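Local coordinates for protein alpha-fucosidase GH29 (Fusarium graminearum, PDB 4PSR) that hydrolyses alpha-L-fucosides as a family 29 glycoside hydrolase and probably removes alpha-1,6-linked core fucose from glycoproteins, at residues 11-24 and 275-287. Sequence-based numbering, arbitrary orientation.
Sequences WESTDKHNAAPEWY and DHGFRNTSAVDDW. With NA (sodium ion), chain J; NAG (2-acetamido-2-deoxy-beta-D-glucopyranose), chain C.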
ATOM      1  N   TRP A  11      -3.771  17.000 -17.792  1.00 15.53           N
ATOM      2  CA  TRP A  11      -2.926  15.826 -17.544  1.00 15.63           C
ATOM      3  C   TRP A  11      -1.460  16.191 -17.723  1.00 13.78           C
ATOM      4  O   TRP A  11      -0.606  15.806 -16.932  1.00 15.42           O
ATOM      5  CB  TRP A  11      -3.313  14.658 -18.448  1.00 13.68           C
ATOM      6  CG  TRP A  11      -4.669  14.129 -18.138  1.00 16.41           C
ATOM      7  CD1 TRP A  11      -5.771  14.143 -18.957  1.00 16.54           C
ATOM      8  CD2 TRP A  11      -5.105  13.544 -16.904  1.00 16.02           C
ATOM      9  NE1 TRP A  11      -6.857  13.595 -18.309  1.00 17.68           N
ATOM     10  CE2 TRP A  11      -6.470  13.217 -17.048  1.00 16.35           C
ATOM     11  CE3 TRP A  11      -4.469  13.249 -15.698  1.00 14.38           C
ATOM     12  CZ2 TRP A  11      -7.212  12.634 -16.028  1.00 19.19           C
ATOM     13  CZ3 TRP A  11      -5.210  12.672 -14.691  1.00 16.29           C
ATOM     14  CH2 TRP A  11      -6.561  12.364 -14.861  1.00 18.53           C
ATOM     15  N   GLU A  12      -1.158  16.992 -18.733  1.00 17.55           N
ATOM     16  CA  GLU A  12       0.211  17.281 -19.046  1.00 15.83           C
ATOM     17  C   GLU A  12       0.876  18.128 -17.944  1.00 16.97           C
ATOM     18  O   GLU A  12       2.039  17.918 -17.607  1.00 19.73           O
ATOM     19  CB  GLU A  12       0.268  17.914 -20.447  1.00 19.77           C
ATOM     20  CG  GLU A  12      -0.697  19.123 -20.660  1.00 35.43           C
ATOM     21  CD  GLU A  12      -2.141  18.796 -21.160  1.00 35.44           C
ATOM     22  OE1 GLU A  12      -2.678  17.644 -21.053  1.00 22.46           O
ATOM     23  OE2 GLU A  12      -2.768  19.760 -21.668  1.00 40.74           O
ATOM     24  N   SER A  13       0.121  19.044 -17.340  1.00 16.89           N
ATOM     25  CA  SER A  13       0.646  19.863 -16.243  1.00 14.80           C
ATOM     26  C   SER A  13       0.853  19.030 -14.956  1.00 14.13           C
ATOM     27  O   SER A  13       1.919  19.064 -14.348  1.00 15.79           O
ATOM     28  CB  SER A  13      -0.323  21.006 -15.931  1.00 16.03           C
ATOM     29  OG  SER A  13       0.176  21.812 -14.873  1.00 17.80           O
ATOM     30  N   THR A  14      -0.182  18.277 -14.592  1.00 14.53           N
ATOM     31  CA  THR A  14      -0.139  17.494 -13.353  1.00 13.05           C
ATOM     32  C   THR A  14       0.843  16.324 -13.449  1.00 16.57           C
ATOM     33  O   THR A  14       1.357  15.893 -12.423  1.00 14.56           O
ATOM     34  CB  THR A  14      -1.536  17.031 -12.913  1.00 14.60           C
ATOM     35  OG1 THR A  14      -2.159  16.255 -13.933  1.00 14.71           O
ATOM     36  CG2 THR A  14      -2.449  18.217 -12.557  1.00 15.19           C
ATOM     37  N   ASP A  15       1.155  15.848 -14.662  1.00 14.91           N
ATOM     38  CA  ASP A  15       2.126  14.766 -14.860  1.00 15.21           C
ATOM     39  C   ASP A  15       3.472  15.143 -14.257  1.00 15.81           C
ATOM     40  O   ASP A  15       4.257  14.268 -13.846  1.00 16.05           O
ATOM     41  CB  ASP A  15       2.371  14.473 -16.362  1.00 16.58           C
ATOM     42  CG  ASP A  15       1.281  13.619 -17.022  1.00 19.86           C
ATOM     43  OD1 ASP A  15       0.431  12.972 -16.364  1.00 17.63           O
ATOM     44  OD2 ASP A  15       1.279  13.577 -18.276  1.00 20.75           O
ATOM     45  N   LYS A  16       3.787  16.432 -14.220  1.00 15.64           N
ATOM     46  CA  LYS A  16       5.094  16.853 -13.741  1.00 15.96           C
ATOM     47  C   LYS A  16       5.291  16.702 -12.218  1.00 17.18           C
ATOM     48  O   LYS A  16       6.405  16.798 -11.713  1.00 17.31           O
ATOM     49  CB  LYS A  16       5.388  18.287 -14.183  1.00 20.04           C
ATOM     50  CG  LYS A  16       5.413  18.422 -15.712  1.00 30.41           C
ATOM     51  CD  LYS A  16       5.964  19.768 -16.177  1.00 54.69           C
ATOM     52  CE  LYS A  16       7.484  19.842 -16.047  1.00 68.00           C
ATOM     53  NZ  LYS A  16       8.194  18.834 -16.892  1.00 56.02           N
ATOM     54  N   HIS A  17       4.200  16.497 -11.488  1.00 15.28           N
ATOM     55  CA  HIS A  17       4.303  16.236 -10.059  1.00 13.21           C
ATOM     56  C   HIS A  17       5.050  14.934  -9.817  1.00 12.38           C
ATOM     57  O   HIS A  17       4.808  13.946 -10.502  1.00 13.70           O
ATOM     58  CB  HIS A  17       2.914  16.165  -9.450  1.00 12.87           C
ATOM     59  CG  HIS A  17       2.921  15.859  -7.981  1.00 11.08           C
ATOM     60  ND1 HIS A  17       2.580  14.620  -7.469  1.00 14.59           N
ATOM     61  CD2 HIS A  17       3.233  16.644  -6.930  1.00 12.45           C
ATOM     62  CE1 HIS A  17       2.704  14.663  -6.150  1.00 11.86           C
ATOM     63  NE2 HIS A  17       3.101  15.873  -5.800  1.00 16.81           N
ATOM     64  N   ASN A  18       5.951  14.947  -8.843  1.00 12.57           N
ATOM     65  CA  ASN A  18       6.753  13.762  -8.504  1.00 13.88           C
ATOM     66  C   ASN A  18       5.877  12.813  -7.688  1.00 12.75           C
ATOM     67  O   ASN A  18       5.503  13.125  -6.553  1.00 13.84           O
ATOM     68  CB  ASN A  18       8.018  14.167  -7.736  1.00 14.21           C
ATOM     69  CG  ASN A  18       8.972  13.018  -7.533  1.00 15.27           C
ATOM     70  OD1 ASN A  18       9.098  12.137  -8.374  1.00 15.53           O
ATOM     71  ND2 ASN A  18       9.688  13.057  -6.417  1.00 16.09           N
ATOM     72  N   ALA A  19       5.539  11.669  -8.266  1.00 12.01           N
ATOM     73  CA  ALA A  19       4.524  10.803  -7.681  1.00 11.69           C
ATOM     74  C   ALA A  19       4.889  10.265  -6.298  1.00 12.40           C
ATOM     75  O   ALA A  19       4.068  10.261  -5.391  1.00 12.42           O
ATOM     76  CB  ALA A  19       4.231   9.655  -8.620  1.00 12.25           C
ATOM     77  N   ALA A  20       6.110   9.786  -6.187  1.00 11.09           N
ATOM     78  CA  ALA A  20       6.579   9.066  -4.989  1.00 10.76           C
ATOM     79  C   ALA A  20       7.863   9.725  -4.516  1.00 11.21           C
ATOM     80  O   ALA A  20       8.965   9.343  -4.945  1.00 12.30           O
ATOM     81  CB  ALA A  20       6.799   7.598  -5.316  1.00 11.37           C
ATOM     82  N   PRO A  21       7.740  10.720  -3.635  1.00 12.22           N
ATOM     83  CA  PRO A  21       8.950  11.432  -3.181  1.00 11.40           C
ATOM     84  C   PRO A  21       9.810  10.542  -2.285  1.00 11.28           C
ATOM     85  O   PRO A  21       9.353   9.521  -1.782  1.00 12.04           O
ATOM     86  CB  PRO A  21       8.389  12.625  -2.423  1.00 12.18           C
ATOM     87  CG  PRO A  21       7.047  12.180  -1.936  1.00 13.39           C
ATOM     88  CD  PRO A  21       6.512  11.242  -3.014  1.00 11.69           C
ATOM     89  N   GLU A  22      11.059  10.925  -2.089  1.00 11.33           N
ATOM     90  CA  GLU A  22      11.989  10.089  -1.341  1.00 11.92           C
ATOM     91  C   GLU A  22      11.506   9.763   0.075  1.00 10.86           C
ATOM     92  O   GLU A  22      11.667   8.604   0.505  1.00 10.97           O
ATOM     93  CB  GLU A  22      13.390  10.710  -1.310  1.00 12.44           C
ATOM     94  CG  GLU A  22      13.986  10.883  -2.686  1.00 12.91           C
ATOM     95  CD  GLU A  22      14.086   9.591  -3.450  1.00 15.89           C
ATOM     96  OE1 GLU A  22      14.788   8.665  -3.010  1.00 15.17           O
ATOM     97  OE2 GLU A  22      13.498   9.478  -4.538  1.00 19.42           O
ATOM     98  N   TRP A  23      10.879  10.696   0.780  1.00 10.89           N
ATOM     99  CA  TRP A  23      10.427  10.382   2.141  1.00 11.32           C
ATOM    100  C   TRP A  23       9.402   9.234   2.135  1.00 10.97           C
ATOM    101  O   TRP A  23       9.353   8.418   3.082  1.00 12.30           O
ATOM    102  CB  TRP A  23       9.845  11.587   2.892  1.00 11.91           C
ATOM    103  CG  TRP A  23       8.496  12.070   2.398  1.00 11.96           C
ATOM    104  CD1 TRP A  23       8.262  13.153   1.602  1.00 13.00           C
ATOM    105  CD2 TRP A  23       7.204  11.529   2.726  1.00 10.02           C
ATOM    106  NE1 TRP A  23       6.915  13.301   1.389  1.00 13.92           N
ATOM    107  CE2 TRP A  23       6.239  12.312   2.053  1.00 12.50           C
ATOM    108  CE3 TRP A  23       6.767  10.449   3.488  1.00 14.73           C
ATOM    109  CZ2 TRP A  23       4.880  12.050   2.133  1.00 12.34           C
ATOM    110  CZ3 TRP A  23       5.392  10.196   3.565  1.00 14.29           C
ATOM    111  CH2 TRP A  23       4.476  10.990   2.891  1.00 14.14           C
ATOM    112  N   TYR A  24       8.575   9.179   1.095  1.00 10.28           N
ATOM    113  CA  TYR A  24       7.534   8.167   0.998  1.00 10.32           C
ATOM    114  C   TYR A  24       8.134   6.814   0.650  1.00 10.34           C
ATOM    115  O   TYR A  24       7.737   5.794   1.197  1.00 11.32           O
ATOM    116  CB  TYR A  24       6.461   8.626  -0.001  1.00 11.36           C
ATOM    117  CG  TYR A  24       5.353   7.632  -0.331  1.00 10.28           C
ATOM    118  CD1 TYR A  24       5.435   6.833  -1.449  1.00 11.32           C
ATOM    119  CD2 TYR A  24       4.229   7.512   0.476  1.00 10.15           C
ATOM    120  CE1 TYR A  24       4.426   5.957  -1.776  1.00 10.95           C
ATOM    121  CE2 TYR A  24       3.206   6.642   0.153  1.00 11.86           C
ATOM    122  CZ  TYR A  24       3.321   5.869  -0.973  1.00 11.44           C
ATOM    123  OH  TYR A  24       2.335   4.978  -1.338  1.00 11.58           O
ATOM    124  N   ASP A 275      -7.938   1.204 -11.536  1.00 14.36           N
ATOM    125  CA  ASP A 275      -8.728   2.385 -11.870  1.00 14.71           C
ATOM    126  C   ASP A 275      -7.933   3.253 -12.847  1.00 13.58           C
ATOM    127  O   ASP A 275      -6.691   3.342 -12.803  1.00 14.58           O
ATOM    128  CB  ASP A 275      -9.016   3.129 -10.543  1.00 12.19           C
ATOM    129  CG  ASP A 275     -10.059   4.245 -10.636  1.00 13.32           C
ATOM    130  OD1 ASP A 275     -10.269   4.840 -11.720  1.00 14.35           O
ATOM    131  OD2 ASP A 275     -10.718   4.487  -9.587  1.00 14.36           O
ATOM    132  N   HIS A 276      -8.642   3.894 -13.778  1.00 14.93           N
ATOM    133  CA  HIS A 276      -8.013   4.717 -14.796  1.00 14.93           C
ATOM    134  C   HIS A 276      -8.135   6.209 -14.467  1.00 16.79           C
ATOM    135  O   HIS A 276      -7.774   7.066 -15.261  1.00 15.52           O
ATOM    136  CB  HIS A 276      -8.651   4.425 -16.167  1.00 19.90           C
ATOM    137  CG  HIS A 276      -8.499   3.003 -16.606  1.00 23.96           C
ATOM    138  ND1 HIS A 276      -7.298   2.480 -17.028  1.00 33.60           N
ATOM    139  CD2 HIS A 276      -9.394   1.992 -16.668  1.00 27.23           C
ATOM    140  CE1 HIS A 276      -7.461   1.207 -17.345  1.00 29.68           C
ATOM    141  NE2 HIS A 276      -8.723   0.884 -17.128  1.00 25.57           N
ATOM    142  N   GLY A 277      -8.661   6.523 -13.294  1.00 13.86           N
ATOM    143  CA  GLY A 277      -9.014   7.899 -13.001  1.00 12.62           C
ATOM    144  C   GLY A 277      -7.878   8.884 -12.845  1.00 12.28           C
ATOM    145  O   GLY A 277      -8.048  10.075 -13.111  1.00 11.93           O
ATOM    146  N   PHE A 278      -6.728   8.409 -12.351  1.00 11.82           N
ATOM    147  CA  PHE A 278      -5.518   9.207 -12.299  1.00 12.27           C
ATOM    148  C   PHE A 278      -4.453   8.514 -13.170  1.00 12.15           C
ATOM    149  O   PHE A 278      -4.692   7.397 -13.670  1.00 15.94           O
ATOM    150  CB  PHE A 278      -4.957   9.334 -10.852  1.00 11.82           C
ATOM    151  CG  PHE A 278      -5.822  10.110  -9.865  1.00 10.74           C
ATOM    152  CD1 PHE A 278      -6.851  10.949 -10.264  1.00 13.94           C
ATOM    153  CD2 PHE A 278      -5.556   9.992  -8.499  1.00 11.36           C
ATOM    154  CE1 PHE A 278      -7.595  11.652  -9.318  1.00 12.08           C
ATOM    155  CE2 PHE A 278      -6.275  10.687  -7.559  1.00 13.19           C
ATOM    156  CZ  PHE A 278      -7.308  11.525  -7.967  1.00 12.36           C
ATOM    157  N   ARG A 279      -3.298   9.153 -13.300  0.50 13.31           N
ATOM    158  CA  ARG A 279      -2.177   8.621 -14.076  0.50 14.82           C
ATOM    159  C   ARG A 279      -1.034   8.235 -13.123  0.50 12.28           C
ATOM    160  O   ARG A 279      -0.874   8.824 -12.047  0.50 11.48           O
ATOM    161  CB  ARG A 279      -1.692   9.665 -15.099  0.50 16.28           C
ATOM    162  CG  ARG A 279      -2.782  10.231 -16.020  0.50 15.61           C
ATOM    163  CD  ARG A 279      -3.059   9.327 -17.203  0.50 25.21           C
ATOM    164  NE  ARG A 279      -4.153   9.818 -18.045  0.50 24.40           N
ATOM    165  CZ  ARG A 279      -4.007  10.609 -19.105  0.50 23.48           C
ATOM    166  NH1 ARG A 279      -5.071  10.973 -19.800  0.50 25.63           N
ATOM    167  NH2 ARG A 279      -2.812  11.044 -19.478  0.50 25.37           N
ATOM    168  N   ASN A 280      -0.231   7.253 -13.524  1.00 13.32           N
ATOM    169  CA  ASN A 280       0.907   6.792 -12.736  1.00 11.47           C
ATOM    170  C   ASN A 280       2.129   7.670 -12.950  1.00 12.15           C
ATOM    171  O   ASN A 280       3.185   7.400 -12.367  1.00 12.95           O
ATOM    172  CB  ASN A 280       1.174   5.315 -13.037  1.00 12.02           C
ATOM    173  CG  ASN A 280       1.495   5.055 -14.480  1.00 11.87           C
ATOM    174  OD1 ASN A 280       2.152   5.828 -15.121  1.00 13.68           O
ATOM    175  ND2 ASN A 280       1.024   3.932 -14.984  1.00 14.36           N
ATOM    176  N   THR A 281       1.998   8.737 -13.742  1.00 12.26           N
ATOM    177  CA  THR A 281       2.998   9.793 -13.798  1.00 11.34           C
ATOM    178  C   THR A 281       3.037  10.657 -12.535  1.00 15.19           C
ATOM    179  O   THR A 281       4.111  11.127 -12.142  1.00 15.61           O
ATOM    180  CB  THR A 281       2.666  10.724 -14.954  1.00 15.23           C
ATOM    181  OG1 THR A 281       1.294  11.062 -14.825  1.00 16.08           O
ATOM    182  CG2 THR A 281       2.887  10.025 -16.272  1.00 17.89           C
ATOM    183  N   SER A 282       1.877  10.835 -11.884  1.00 12.93           N
ATOM    184  CA  SER A 282       1.791  11.803 -10.799  1.00 11.92           C
ATOM    185  C   SER A 282       1.124  11.264  -9.538  1.00 12.67           C
ATOM    186  O   SER A 282       1.213  11.901  -8.484  1.00 13.45           O
ATOM    187  CB  SER A 282       1.084  13.083 -11.284  1.00 14.67           C
ATOM    188  OG  SER A 282      -0.204  12.805 -11.685  1.00 14.06           O
ATOM    189  N   ALA A 283       0.455  10.127  -9.649  1.00 10.54           N
ATOM    190  CA  ALA A 283      -0.224   9.470  -8.524  1.00 11.27           C
ATOM    191  C   ALA A 283       0.350   8.076  -8.362  1.00 12.99           C
ATOM    192  O   ALA A 283       0.852   7.487  -9.325  1.00 11.29           O
ATOM    193  CB  ALA A 283      -1.726   9.406  -8.768  1.00 11.23           C
ATOM    194  N   VAL A 284       0.306   7.548  -7.145  1.00 11.22           N
ATOM    195  CA  VAL A 284       0.861   6.245  -6.818  1.00 10.94           C
ATOM    196  C   VAL A 284      -0.207   5.171  -6.920  1.00 10.12           C
ATOM    197  O   VAL A 284      -1.284   5.298  -6.329  1.00 11.67           O
ATOM    198  CB  VAL A 284       1.488   6.272  -5.393  1.00 10.75           C
ATOM    199  CG1 VAL A 284       2.013   4.895  -5.011  1.00 12.84           C
ATOM    200  CG2 VAL A 284       2.594   7.297  -5.350  1.00 11.79           C
ATOM    201  N   ASP A 285       0.077   4.109  -7.668  1.00 10.54           N
ATOM    202  CA  ASP A 285      -0.845   2.977  -7.804  1.00 11.16           C
ATOM    203  C   ASP A 285      -0.950   2.211  -6.499  1.00 12.38           C
ATOM    204  O   ASP A 285       0.080   1.862  -5.885  1.00 11.72           O
ATOM    205  CB  ASP A 285      -0.349   1.967  -8.870  1.00 12.23           C
ATOM    206  CG  ASP A 285      -0.454   2.459 -10.299  1.00 16.44           C
ATOM    207  OD1 ASP A 285      -0.598   3.665 -10.546  1.00 16.46           O
ATOM    208  OD2 ASP A 285      -0.299   1.573 -11.174  1.00 16.27           O
ATOM    209  N   ASP A 286      -2.180   1.919  -6.076  1.00 10.82           N
ATOM    210  CA  ASP A 286      -2.456   1.181  -4.842  1.00 10.36           C
ATOM    211  C   ASP A 286      -3.040  -0.169  -5.228  1.00 11.43           C
ATOM    212  O   ASP A 286      -4.178  -0.283  -5.712  1.00 10.92           O
ATOM    213  CB  ASP A 286      -3.422   1.997  -3.984  1.00 10.72           C
ATOM    214  CG  ASP A 286      -3.717   1.365  -2.674  1.00 11.79           C
ATOM    215  OD1 ASP A 286      -4.896   1.475  -2.220  1.00 11.67           O
ATOM    216  OD2 ASP A 286      -2.802   0.786  -2.059  1.00 12.92           O
ATOM    217  N   TRP A 287      -2.233  -1.205  -5.101  1.00 11.07           N
ATOM    218  CA  TRP A 287      -2.626  -2.540  -5.513  1.00 12.83           C
ATOM    219  C   TRP A 287      -3.586  -3.187  -4.567  1.00 15.54           C
ATOM    220  O   TRP A 287      -3.581  -2.905  -3.359  1.00 13.35           O
ATOM    221  CB  TRP A 287      -1.382  -3.419  -5.604  1.00 13.51           C
ATOM    222  CG  TRP A 287      -0.619  -3.204  -6.866  1.00 14.58           C
ATOM    223  CD1 TRP A 287       0.055  -2.088  -7.229  1.00 11.93           C
ATOM    224  CD2 TRP A 287      -0.473  -4.127  -7.945  1.00 13.44           C
ATOM    225  NE1 TRP A 287       0.625  -2.251  -8.466  1.00 14.58           N
ATOM    226  CE2 TRP A 287       0.306  -3.498  -8.930  1.00 14.41           C
ATOM    227  CE3 TRP A 287      -0.928  -5.431  -8.176  1.00 15.87           C
ATOM    228  CZ2 TRP A 287       0.652  -4.128 -10.132  1.00 15.17           C
ATOM    229  CZ3 TRP A 287      -0.600  -6.043  -9.380  1.00 17.30           C
ATOM    230  CH2 TRP A 287       0.191  -5.402 -10.328  1.00 16.31           C
TER
HETATM  231 NA    NA J 619       5.619  12.825 -12.460  1.00 15.10          NA
HETATM  232  C1  NAG C   1       1.250   3.501 -16.393  1.00 14.91           C
HETATM  233  C2  NAG C   1       1.414   2.014 -16.566  1.00 12.61           C
HETATM  234  C3  NAG C   1       1.672   1.707 -18.038  1.00 13.69           C
HETATM  235  C4  NAG C   1       0.580   2.321 -18.912  1.00 16.16           C
HETATM  236  C5  NAG C   1       0.391   3.797 -18.570  1.00 15.35           C
HETATM  237  C6  NAG C   1      -0.769   4.442 -19.296  1.00 17.36           C
HETATM  238  C7  NAG C   1       2.312   0.466 -14.886  1.00 15.82           C
HETATM  239  C8  NAG C   1       3.502   0.085 -14.073  1.00 15.25           C
HETATM  240  N2  NAG C   1       2.481   1.495 -15.722  1.00 13.76           N
HETATM  241  O3  NAG C   1       1.705   0.296 -18.207  1.00 15.17           O
HETATM  242  O4  NAG C   1       0.948   2.271 -20.291  1.00 15.20           O
HETATM  243  O5  NAG C   1       0.142   3.946 -17.164  1.00 14.87           O
HETATM  244  O6  NAG C   1      -1.999   3.875 -18.876  1.00 27.11           O
HETATM  245  O7  NAG C   1       1.242  -0.125 -14.783  1.00 15.56           O
HETATM  246  O   HOH W   1       7.555  14.220 -12.360  1.00 20.19           O
HETATM  247  O   HOH W   2       1.603  11.589  -5.697  1.00 12.86           O
HETATM  248  O   HOH W   3       6.698  11.086 -11.041  1.00 13.82           O
HETATM  249  O   HOH W   4       6.395  11.857 -14.571  1.00 23.28           O
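In one of its two modelled conformers, R279 lays its guanidinium flat on the indole of W11 where segment 11-24 of this TIM-barrel enzyme packs against the loop leading into barrel strand 284-287. The planes are 17° apart, and R279 CZ sits 3.8 Å from the centroid of the W11 five-membered ring, over its face, a cation-pi stack. Chi1 (-53°) sets R279 CG against W11 CE3 (3.5 Å), and the bend at chi2 (-83°) swings the guanidinium over the ring. At the ring edge, W11 CH2 approaches G277 O, while W11 NE1 hydrogen-bonds to E246 OE1 on helix 246-263.

Beside this stack, T281 OG1 donates to D15 OD1 (2.6 Å), meeting the carboxylate from well above its plane. Their carbonyls, D15 O and T281 O, join H17 O and three waters around a sodium ion, tying the T14-H17 type I turn to the loop. The H17 ring, with CG anti to the backbone N, presents ND1 in its own plane to a lone pair of S282 O (3.2 Å). V284 packs CG1 against Y24 OH, hydrogen-bonded to Q301, and CG2 against A20 CB and A19. One water donates to A19 O and S282 O, 2.8 Å from each.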